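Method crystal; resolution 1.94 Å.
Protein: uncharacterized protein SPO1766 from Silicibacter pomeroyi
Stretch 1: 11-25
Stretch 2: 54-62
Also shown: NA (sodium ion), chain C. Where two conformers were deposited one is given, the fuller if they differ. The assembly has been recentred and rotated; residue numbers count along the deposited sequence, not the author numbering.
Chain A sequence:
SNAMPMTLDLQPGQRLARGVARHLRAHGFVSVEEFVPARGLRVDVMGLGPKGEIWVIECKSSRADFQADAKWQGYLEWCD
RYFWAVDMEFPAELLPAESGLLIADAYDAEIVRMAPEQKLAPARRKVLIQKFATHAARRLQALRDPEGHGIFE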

# COMPACT_ATOMS: atom_id res chain seq x y z
N GLN A 11 -21.06 -7.04 -4.90
CA GLN A 11 -21.32 -8.26 -5.66
C GLN A 11 -20.87 -9.46 -4.83
O GLN A 11 -20.10 -9.29 -3.89
CB GLN A 11 -20.58 -8.24 -7.00
CG GLN A 11 -21.28 -7.46 -8.11
CD GLN A 11 -20.33 -7.05 -9.22
OE1 GLN A 11 -19.11 -7.16 -9.08
NE2 GLN A 11 -20.88 -6.59 -10.34
N PRO A 12 -21.35 -10.67 -5.16
CA PRO A 12 -20.96 -11.85 -4.35
C PRO A 12 -19.44 -12.05 -4.12
O PRO A 12 -19.00 -12.33 -2.99
CB PRO A 12 -21.58 -13.02 -5.12
CG PRO A 12 -22.76 -12.42 -5.82
CD PRO A 12 -22.30 -11.04 -6.23
N GLY A 13 -18.63 -11.91 -5.17
CA GLY A 13 -17.17 -12.06 -4.98
C GLY A 13 -16.59 -10.98 -4.08
O GLY A 13 -15.64 -11.22 -3.29
N GLN A 14 -17.15 -9.78 -4.18
CA GLN A 14 -16.67 -8.70 -3.36
C GLN A 14 -16.99 -8.94 -1.90
O GLN A 14 -16.27 -8.47 -1.03
CB GLN A 14 -17.25 -7.35 -3.81
CG GLN A 14 -16.69 -6.84 -5.14
CD GLN A 14 -17.35 -5.57 -5.60
OE1 GLN A 14 -18.57 -5.48 -5.64
NE2 GLN A 14 -16.53 -4.58 -5.96
N ARG A 15 -18.11 -9.59 -1.65
CA ARG A 15 -18.53 -9.93 -0.30
C ARG A 15 -17.53 -10.86 0.35
O ARG A 15 -17.06 -10.60 1.45
CB ARG A 15 -19.93 -10.56 -0.35
CG ARG A 15 -21.08 -9.55 -0.49
CD ARG A 15 -22.43 -10.25 -0.46
NE ARG A 15 -23.54 -9.34 -0.21
CZ ARG A 15 -24.13 -9.11 0.97
NH1 ARG A 15 -25.15 -8.27 1.04
NH2 ARG A 15 -23.72 -9.70 2.10
N LEU A 16 -17.22 -11.96 -0.33
CA LEU A 16 -16.22 -12.90 0.16
C LEU A 16 -14.90 -12.18 0.41
O LEU A 16 -14.30 -12.37 1.46
CB LEU A 16 -16.02 -14.08 -0.81
CG LEU A 16 -17.21 -14.99 -1.10
CD1 LEU A 16 -16.92 -15.95 -2.28
CD2 LEU A 16 -17.56 -15.77 0.14
N ALA A 17 -14.48 -11.31 -0.52
CA ALA A 17 -13.21 -10.65 -0.38
C ALA A 17 -13.19 -9.73 0.86
O ALA A 17 -12.13 -9.50 1.45
CB ALA A 17 -12.87 -9.86 -1.63
N ARG A 18 -14.33 -9.14 1.18
CA ARG A 18 -14.44 -8.31 2.41
C ARG A 18 -14.17 -9.09 3.64
O ARG A 18 -13.37 -8.67 4.47
CB ARG A 18 -15.82 -7.64 2.49
CG ARG A 18 -15.97 -6.53 3.56
CD ARG A 18 -17.42 -6.09 3.39
NE ARG A 18 -17.82 -4.93 4.12
CZ ARG A 18 -18.61 -4.94 5.19
NH1 ARG A 18 -18.94 -3.77 5.73
NH2 ARG A 18 -19.05 -6.07 5.73
N GLY A 19 -14.78 -10.27 3.73
CA GLY A 19 -14.57 -11.15 4.88
C GLY A 19 -13.19 -11.69 4.95
O GLY A 19 -12.56 -11.70 6.02
N VAL A 20 -12.62 -12.03 3.78
CA VAL A 20 -11.24 -12.47 3.74
C VAL A 20 -10.27 -11.39 4.26
O VAL A 20 -9.36 -11.70 5.09
CB VAL A 20 -10.82 -12.95 2.29
CG1 VAL A 20 -9.33 -13.23 2.25
CG2 VAL A 20 -11.63 -14.21 1.88
N ALA A 21 -10.45 -10.16 3.76
CA ALA A 21 -9.62 -9.02 4.15
C ALA A 21 -9.69 -8.74 5.68
O ALA A 21 -8.66 -8.44 6.30
CB ALA A 21 -9.98 -7.80 3.36
N ARG A 22 -10.89 -8.81 6.23
CA ARG A 22 -11.09 -8.63 7.71
C ARG A 22 -10.27 -9.65 8.43
O ARG A 22 -9.56 -9.32 9.38
CB ARG A 22 -12.54 -8.76 8.11
CG ARG A 22 -13.38 -7.62 7.70
CD ARG A 22 -14.86 -7.86 7.97
NE ARG A 22 -15.60 -6.61 7.86
CZ ARG A 22 -16.68 -6.31 8.59
NH1 ARG A 22 -17.22 -7.17 9.44
NH2 ARG A 22 -17.25 -5.14 8.42
N HIS A 23 -10.36 -10.92 7.98
CA HIS A 23 -9.70 -12.01 8.70
C HIS A 23 -8.19 -11.97 8.58
O HIS A 23 -7.47 -12.17 9.57
CB HIS A 23 -10.25 -13.39 8.21
CG HIS A 23 -9.76 -14.55 9.02
ND1 HIS A 23 -10.01 -14.66 10.37
CD2 HIS A 23 -8.95 -15.59 8.70
CE1 HIS A 23 -9.44 -15.75 10.83
NE2 HIS A 23 -8.78 -16.33 9.84
N LEU A 24 -7.68 -11.66 7.38
CA LEU A 24 -6.24 -11.47 7.18
C LEU A 24 -5.72 -10.37 8.13
O LEU A 24 -4.73 -10.55 8.81
CB LEU A 24 -5.91 -11.05 5.74
CG LEU A 24 -6.01 -12.18 4.72
CD1 LEU A 24 -5.84 -11.58 3.31
CD2 LEU A 24 -4.97 -13.23 4.98
N ARG A 25 -6.45 -9.29 8.22
CA ARG A 25 -6.00 -8.13 9.02
C ARG A 25 -5.97 -8.48 10.53
O ARG A 25 -5.05 -8.09 11.26
CB ARG A 25 -6.84 -6.90 8.70
CG ARG A 25 -6.46 -5.63 9.49
CD ARG A 25 -7.43 -4.50 9.28
NE ARG A 25 -6.95 -3.41 10.10
CZ ARG A 25 -6.80 -2.15 9.73
NH1 ARG A 25 -7.17 -1.72 8.52
NH2 ARG A 25 -6.29 -1.29 10.61
N ILE A 54 3.52 -14.02 0.56
CA ILE A 54 2.51 -13.62 -0.43
C ILE A 54 1.49 -14.77 -0.58
O ILE A 54 1.85 -15.92 -0.85
CB ILE A 54 3.15 -13.24 -1.81
CG1 ILE A 54 4.01 -11.98 -1.66
CG2 ILE A 54 2.07 -12.95 -2.89
CD1 ILE A 54 5.12 -11.91 -2.68
N TRP A 55 0.21 -14.42 -0.36
CA TRP A 55 -0.92 -15.32 -0.50
C TRP A 55 -1.84 -14.83 -1.59
O TRP A 55 -2.09 -13.64 -1.71
CB TRP A 55 -1.71 -15.34 0.80
CG TRP A 55 -1.05 -16.04 1.94
CD1 TRP A 55 0.24 -16.44 2.04
CD2 TRP A 55 -1.67 -16.37 3.19
NE1 TRP A 55 0.48 -16.99 3.28
CE2 TRP A 55 -0.69 -16.96 4.00
CE3 TRP A 55 -2.94 -16.18 3.70
CZ2 TRP A 55 -0.95 -17.41 5.29
CZ3 TRP A 55 -3.21 -16.65 4.99
CH2 TRP A 55 -2.21 -17.25 5.76
N VAL A 56 -2.30 -15.74 -2.41
CA VAL A 56 -3.32 -15.46 -3.39
C VAL A 56 -4.57 -16.19 -2.91
O VAL A 56 -4.53 -17.41 -2.58
CB VAL A 56 -2.91 -15.93 -4.79
CG1 VAL A 56 -4.16 -16.13 -5.70
CG2 VAL A 56 -1.87 -14.95 -5.37
N ILE A 57 -5.68 -15.46 -2.86
CA ILE A 57 -6.97 -16.02 -2.50
C ILE A 57 -7.96 -15.72 -3.62
O ILE A 57 -8.25 -14.56 -3.92
CB ILE A 57 -7.51 -15.48 -1.16
CG1 ILE A 57 -6.51 -15.76 -0.05
CG2 ILE A 57 -8.87 -16.09 -0.78
CD1 ILE A 57 -5.85 -14.53 0.44
N GLU A 58 -8.47 -16.80 -4.22
CA GLU A 58 -9.50 -16.70 -5.21
C GLU A 58 -10.85 -16.94 -4.56
O GLU A 58 -11.12 -18.05 -4.02
CB GLU A 58 -9.25 -17.73 -6.33
CG GLU A 58 -8.13 -17.38 -7.25
CD GLU A 58 -8.43 -16.15 -8.07
OE1 GLU A 58 -9.18 -16.27 -9.06
OE2 GLU A 58 -7.90 -15.07 -7.73
N CYS A 59 -11.72 -15.96 -4.71
CA CYS A 59 -13.02 -15.91 -4.09
C CYS A 59 -14.06 -16.36 -5.08
O CYS A 59 -14.43 -15.64 -5.97
CB CYS A 59 -13.32 -14.49 -3.58
SG CYS A 59 -12.11 -13.92 -2.36
N LYS A 60 -14.55 -17.59 -4.92
CA LYS A 60 -15.54 -18.12 -5.86
C LYS A 60 -16.93 -18.13 -5.22
O LYS A 60 -17.18 -18.79 -4.23
CB LYS A 60 -15.12 -19.51 -6.32
CG LYS A 60 -13.75 -19.52 -6.98
CD LYS A 60 -13.82 -18.65 -8.23
CE LYS A 60 -12.52 -18.55 -8.92
NZ LYS A 60 -12.60 -17.68 -10.16
N SER A 61 -17.84 -17.40 -5.84
CA SER A 61 -19.13 -17.13 -5.25
C SER A 61 -20.18 -18.17 -5.68
O SER A 61 -21.28 -18.20 -5.11
CB SER A 61 -19.54 -15.73 -5.65
OG SER A 61 -19.57 -15.61 -7.09
N SER A 62 -19.79 -19.02 -6.65
CA SER A 62 -20.66 -20.04 -7.26
C SER A 62 -19.79 -21.15 -7.85
O SER A 62 -18.64 -20.93 -8.17
CB SER A 62 -21.48 -19.42 -8.42
OG SER A 62 -22.86 -19.33 -8.13
NA NA C . -15.01 -14.52 -8.15
O HOH W 1 -12.90 -15.17 -8.91
O HOH W 2 -14.53 -12.55 -7.22
O HOH W 3 -15.57 -14.04 -10.36

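A helix packed against a strand illustrates a general principle: two elements can meet chiefly through apolar side-chain packing, with no hydrogen bond between them, while the helix satisfies its backbone by its own i to i+4 bonds. Here no hydrogen bond crosses between the stretches. The helix, which starts at Pro12 and runs on past Arg25, lies at 143° to the strand that begins at Ile54, so that its first turn meets the later residues of stretch 2 and the turn around Leu24 meets the earlier ones.

Gln11 occupies the N-cap position and makes no contact with stretch 2. Its backbone N donates to OE1 of Gln14 at 3.0 Å, a local bond within the first turn, and Gln14 itself points its CA-to-CB bond away from the strand. Contact begins at Pro12, whose CB lies 3.4 Å from CB of Ser61. Gly13 follows, with its CA 5.4 Å from CA of Ser61, the closest backbone approach in the register. The absence of a side chain matters here: a CB placed ideally on Gly13 would be crowded by the sodium ion, at 3.4 Å. That ion is bound by O of Cys59 at 2.5 Å, by three waters, and by one atom from elsewhere in the structure. One of these waters also accepts a hydrogen bond from NZ of Lys60, at 2.8 Å.

One turn further on, Leu16 points toward the strand. Its CB packs 3.9 Å from CB of Cys59, while its CD1 reaches O of Lys60 at 3.5 Å and CA of Ser61 at 3.9 Å, so this one residue spans three consecutive positions. Ala17 points its CA-to-CB bond sideways, and both its CA, at 4.0 Å, and its CB, at 4.2 Å, lie near SG of Cys59. Cys59, with the largest area covered by the other stretch, is thus approached by several helix residues, including Val20, whose CG2 lies 4.3 Å from the same SG.

Val20 also begins the next step along the strand, with its CG1 4.1 Å from CD1 of Ile57. Leu24, one turn later, brings its CD1 to 4.1 Å from that same Ile57 CD1, and its CD2 to 3.8 Å from CE3 of Trp55, meeting the indole obliquely.

The pattern follows from the periodicities of the two elements. Leu16, Val20 and Leu24 recur every four residues on the helix, and Trp55, Ile57 and Cys59 every second residue on the strand. The CA separations widen from Val20-Ile57 at 8.4 Å to Leu24-Trp55 at 10.1 Å, and larger side chains fill the wider end.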